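Side-chain contacts in putative alpha-L-fucosidase (Bacteroides thetaiotaomicron, PDB 3EYP), which probably acts as an alpha-L-fucosidase of glycoside hydrolase family 29, releasing fucose from glycans: residues Val105-Glu108 / Phe109-Ala112; Asp225-Ala228 / Ile229-Ala233. All coordinates share one frame; numbering follows the deposited sequence.

Contact 1: Val105-Glu108 / Phe109-Ala112; sequences VVRE and FVDA
Arg107 and Asp111, one helical turn apart, are joined by a water rather than by direct contact of their charged atoms. CG anti to the backbone N (chi1 -167°) and the bend at chi2 bring Arg107 CG and CD alongside the aspartate, Arg107 CD lying 3.7 Å from Asp111 OD2; a further bend at chi3 turns the guanidinium. The guanidinium and carboxylate planes differ by 31°, and Arg107 NH1 remains 4.9 Å from Asp111 OD1. Water 1 spans this interval, accepting from Arg107 NH1 at 2.7 Å and donating to Asp111 OD1 at 2.5 Å. Arginine suits the place because its several N-H donors and flat cation serve the water, the Asp156 carbonyl (through NH2) and the Tyr157 ring (cation-pi) together. On the buried side, Val106 CG1 lies 4.5 Å from Val110 CG1, and the Phe109 ring has the carbonyl O of Val106 at its edge. Four i to i+4 backbone bonds run beneath, among them Val110 N to Val106 O at 2.9 Å. Glu108 reaches away to a salt bridge with Lys99. Val106 and Phe109 pack on strand 70-76 and, with Val110, on strand 119-124, while small Ala112 lies against helix 56-65, as expected for an outer TIM-barrel helix.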
loop_
_atom_site.group_PDB
_atom_site.type_symbol
_atom_site.label_atom_id
_atom_site.label_comp_id
_atom_site.label_asym_id
_atom_site.label_seq_id
_atom_site.Cartn_x
_atom_site.Cartn_y
_atom_site.Cartn_z
ATOM N N VAL A 105 9.647 -22.076 -6.638
ATOM C CA VAL A 105 8.856 -21.402 -5.624
ATOM C C VAL A 105 7.936 -20.335 -6.263
ATOM O O VAL A 105 6.772 -20.222 -5.877
ATOM C CB VAL A 105 9.721 -20.793 -4.497
ATOM C CG1 VAL A 105 8.823 -20.213 -3.462
ATOM C CG2 VAL A 105 10.636 -21.883 -3.865
ATOM N N VAL A 106 8.426 -19.674 -7.283
ATOM C CA VAL A 106 7.612 -18.670 -8.005
ATOM C C VAL A 106 6.345 -19.366 -8.587
ATOM O O VAL A 106 5.238 -18.910 -8.401
ATOM C CB VAL A 106 8.365 -17.845 -9.056
ATOM C CG1 VAL A 106 7.438 -16.820 -9.668
ATOM C CG2 VAL A 106 9.559 -17.016 -8.401
ATOM N N ARG A 107 6.549 -20.516 -9.194
ATOM C CA ARG A 107 5.455 -21.363 -9.703
ATOM C C ARG A 107 4.419 -21.644 -8.610
ATOM O O ARG A 107 3.264 -21.357 -8.768
ATOM C CB ARG A 107 5.976 -22.696 -10.232
ATOM C CG ARG A 107 4.984 -23.547 -11.068
ATOM C CD ARG A 107 4.242 -22.773 -12.168
ATOM N NE ARG A 107 5.156 -22.468 -13.274
ATOM C CZ ARG A 107 4.961 -21.530 -14.185
ATOM N NH1 ARG A 107 3.866 -20.805 -14.180
ATOM N NH2 ARG A 107 5.860 -21.324 -15.131
ATOM N N GLU A 108 4.846 -22.268 -7.529
ATOM C CA GLU A 108 3.977 -22.565 -6.368
ATOM C C GLU A 108 3.179 -21.341 -5.893
ATOM O O GLU A 108 1.977 -21.391 -5.610
ATOM C CB GLU A 108 4.811 -23.163 -5.222
ATOM C CG GLU A 108 5.520 -24.461 -5.698
ATOM C CD GLU A 108 5.896 -25.458 -4.623
ATOM O OE1 GLU A 108 5.323 -25.443 -3.513
ATOM O OE2 GLU A 108 6.738 -26.333 -4.952
ATOM N N PHE A 109 3.912 -20.253 -5.757
ATOM C CA PHE A 109 3.355 -18.958 -5.384
ATOM C C PHE A 109 2.225 -18.493 -6.292
ATOM O O PHE A 109 1.089 -18.277 -5.835
ATOM C CB PHE A 109 4.477 -17.895 -5.269
ATOM C CG PHE A 109 3.966 -16.497 -5.030
ATOM C CD1 PHE A 109 3.389 -16.126 -3.805
ATOM C CD2 PHE A 109 4.060 -15.554 -6.020
ATOM C CE1 PHE A 109 2.906 -14.838 -3.618
ATOM C CE2 PHE A 109 3.584 -14.298 -5.831
ATOM C CZ PHE A 109 3.007 -13.945 -4.613
ATOM N N VAL A 110 2.534 -18.306 -7.572
ATOM C CA VAL A 110 1.515 -17.853 -8.526
ATOM C C VAL A 110 0.395 -18.868 -8.703
ATOM O O VAL A 110 -0.739 -18.476 -8.977
ATOM C CB VAL A 110 2.016 -17.435 -9.958
ATOM C CG1 VAL A 110 3.019 -16.292 -9.895
ATOM C CG2 VAL A 110 2.551 -18.601 -10.723
ATOM N N ASP A 111 0.675 -20.145 -8.494
ATOM C CA ASP A 111 -0.402 -21.152 -8.610
ATOM C C ASP A 111 -1.369 -20.975 -7.434
ATOM O O ASP A 111 -2.587 -20.933 -7.610
ATOM C CB ASP A 111 0.121 -22.596 -8.694
ATOM C CG ASP A 111 0.674 -22.937 -10.076
ATOM O OD1 ASP A 111 0.423 -22.213 -11.058
ATOM O OD2 ASP A 111 1.413 -23.936 -10.156
ATOM N N ALA A 112 -0.819 -20.832 -6.233
ATOM C CA ALA A 112 -1.610 -20.596 -5.028
ATOM C C ALA A 112 -2.408 -19.271 -5.155
ATOM O O ALA A 112 -3.567 -19.178 -4.750
ATOM C CB ALA A 112 -0.717 -20.599 -3.702
HETATM O O HOH W 1 1.397 -21.363 -13.255
#

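Contact 2: Asp225-Ala228 / Ile229-Ala233; sequences DSVA and IRDEA
Val227 CG2 sits over one face of the Arg230 guanidinium, 3.5 Å from Arg230 NH1 and displaced toward the rim of the flat group. Chi1 of 73° puts CG1 of the valine between the backbone N and the carbonyl carbon and leaves CG2 anti to the N, where it makes contact with both charged residues, lying 3.6 Å from Asp231 OD2 as well. A branched residue suits the spot because one methyl can cover a face of the guanidinium while the N-H groups in its plane keep their bonds. Arg230 runs extended through chi2 and turns at chi3 (71°), which swings the guanidinium back to its sequence neighbour. There the grip is side-on: Arg230 NE gives to Asp231 OD1 at 3.0 Å, met from above the carboxylate plane, and Arg230 NH1 forms a salt bridge to Asp231 OD2 on its syn side. Two bonds from one flat group restrict rotation of both side chains. The backbone beneath is a short helix, 226-230, in the connection between strands 193-195 and 253-257 of the parallel sheet, in what is probably a TIM-barrel domain; Asp231 is the first residue to depart from helical torsions, yet Asp231 N still bonds Val227 O at 2.8 Å. Earlier in the turn, Ser226 O accepts from Arg230 N and, weakly, from Ile229 N. At the start, Asp247 ties down the helix by accepting from Ser226 N through OD1 and donating its own N to Asp225 OD1. Ala228 and Ile229, apolar and buried, pack on Leu239 of helix 236-240. Beyond the last turn, Glu232 OE2 hydrogen-bonds to a glycerol molecule, probably from the crystallisation liquor.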
loop_
_atom_site.group_PDB
_atom_site.type_symbol
_atom_site.label_atom_id
_atom_site.label_comp_id
_atom_site.label_asym_id
_atom_site.label_seq_id
_atom_site.Cartn_x
_atom_site.Cartn_y
_atom_site.Cartn_z
ATOM N N ASP A 225 6.812 15.812 -6.846
ATOM C CA ASP A 225 7.734 16.109 -7.953
ATOM C C ASP A 225 8.529 14.841 -8.241
ATOM O O ASP A 225 8.964 14.164 -7.319
ATOM C CB ASP A 225 8.683 17.249 -7.617
ATOM C CG ASP A 225 8.033 18.648 -7.783
ATOM O OD1 ASP A 225 6.920 18.745 -8.347
ATOM O OD2 ASP A 225 8.635 19.651 -7.283
ATOM N N SER A 226 8.734 14.527 -9.512
ATOM C CA SER A 226 9.395 13.256 -9.831
ATOM C C SER A 226 10.843 13.233 -9.384
ATOM O O SER A 226 11.446 12.158 -9.225
ATOM C CB SER A 226 9.279 12.913 -11.301
ATOM O OG SER A 226 10.136 13.723 -12.036
ATOM N N VAL A 227 11.380 14.419 -9.139
ATOM C CA VAL A 227 12.783 14.560 -8.647
ATOM C C VAL A 227 12.944 14.007 -7.236
ATOM O O VAL A 227 14.031 13.537 -6.831
ATOM C CB VAL A 227 13.303 16.021 -8.783
ATOM C CG1 VAL A 227 12.652 16.949 -7.735
ATOM C CG2 VAL A 227 14.832 16.071 -8.713
ATOM N N ALA A 228 11.831 13.963 -6.520
ATOM C CA ALA A 228 11.866 13.452 -5.159
ATOM C C ALA A 228 12.175 11.977 -5.203
ATOM O O ALA A 228 12.874 11.476 -4.372
ATOM C CB ALA A 228 10.563 13.707 -4.385
ATOM N N ILE A 229 11.610 11.279 -6.182
ATOM C CA ILE A 229 11.849 9.861 -6.301
ATOM C C ILE A 229 13.312 9.648 -6.658
ATOM O O ILE A 229 14.024 8.820 -6.071
ATOM C CB ILE A 229 10.898 9.209 -7.334
ATOM C CG1 ILE A 229 9.477 9.282 -6.754
ATOM C CG2 ILE A 229 11.384 7.754 -7.681
ATOM C CD1 ILE A 229 8.335 9.011 -7.737
ATOM N N ARG A 230 13.737 10.461 -7.601
ATOM C CA ARG A 230 15.080 10.365 -8.174
ATOM C C ARG A 230 16.136 10.549 -7.094
ATOM O O ARG A 230 17.012 9.725 -6.931
ATOM C CB ARG A 230 15.317 11.371 -9.296
ATOM C CG ARG A 230 16.588 11.050 -10.110
ATOM C CD ARG A 230 16.909 12.182 -10.993
ATOM N NE ARG A 230 17.405 13.332 -10.226
ATOM C CZ ARG A 230 17.565 14.545 -10.745
ATOM N NH1 ARG A 230 18.011 15.532 -10.005
ATOM N NH2 ARG A 230 17.288 14.746 -12.034
ATOM N N ASP A 231 16.009 11.651 -6.384
ATOM C CA ASP A 231 16.929 12.041 -5.300
ATOM C C ASP A 231 16.419 11.675 -3.910
ATOM O O ASP A 231 16.490 12.416 -2.942
ATOM C CB ASP A 231 17.223 13.542 -5.391
ATOM C CG ASP A 231 17.911 13.928 -6.700
ATOM O OD1 ASP A 231 18.457 13.070 -7.413
ATOM O OD2 ASP A 231 17.882 15.124 -7.048
ATOM N N GLU A 232 15.889 10.480 -3.857
ATOM C CA GLU A 232 15.312 9.848 -2.643
ATOM C C GLU A 232 15.810 10.431 -1.297
ATOM O O GLU A 232 15.081 11.068 -0.511
ATOM C CB GLU A 232 15.623 8.339 -2.706
ATOM C CG GLU A 232 14.608 7.456 -2.033
ATOM C CD GLU A 232 14.943 5.965 -2.110
ATOM O OE1 GLU A 232 15.830 5.524 -1.336
ATOM O OE2 GLU A 232 14.258 5.247 -2.885
ATOM N N ALA A 233 17.083 10.202 -1.028
ATOM C CA ALA A 233 17.614 10.450 0.313
ATOM C C ALA A 233 17.585 11.911 0.742
ATOM O O ALA A 233 17.715 12.249 1.930
ATOM C CB ALA A 233 19.060 9.880 0.443
#

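Both are local contacts between consecutive residues, contact 1 wholly within one helix and contact 2 running out through a helix end. They lie within the same fucosidase domain, probably a TIM barrel, but their centres are 34 Å apart and they do not touch. Contact 1 is the more buried: its helix has valines and a phenylalanine turned to the parallel sheet, while Arg107 and Asp111 lie together on a more exposed side. Contact 2, on a five-residue helix, is only partly buried, with its apolar side against another short helix. Opposite charges are a turn apart and joined by water in contact 1; in contact 2 they are sequence neighbours, pair directly where the helix ends, and have a valine methyl against them.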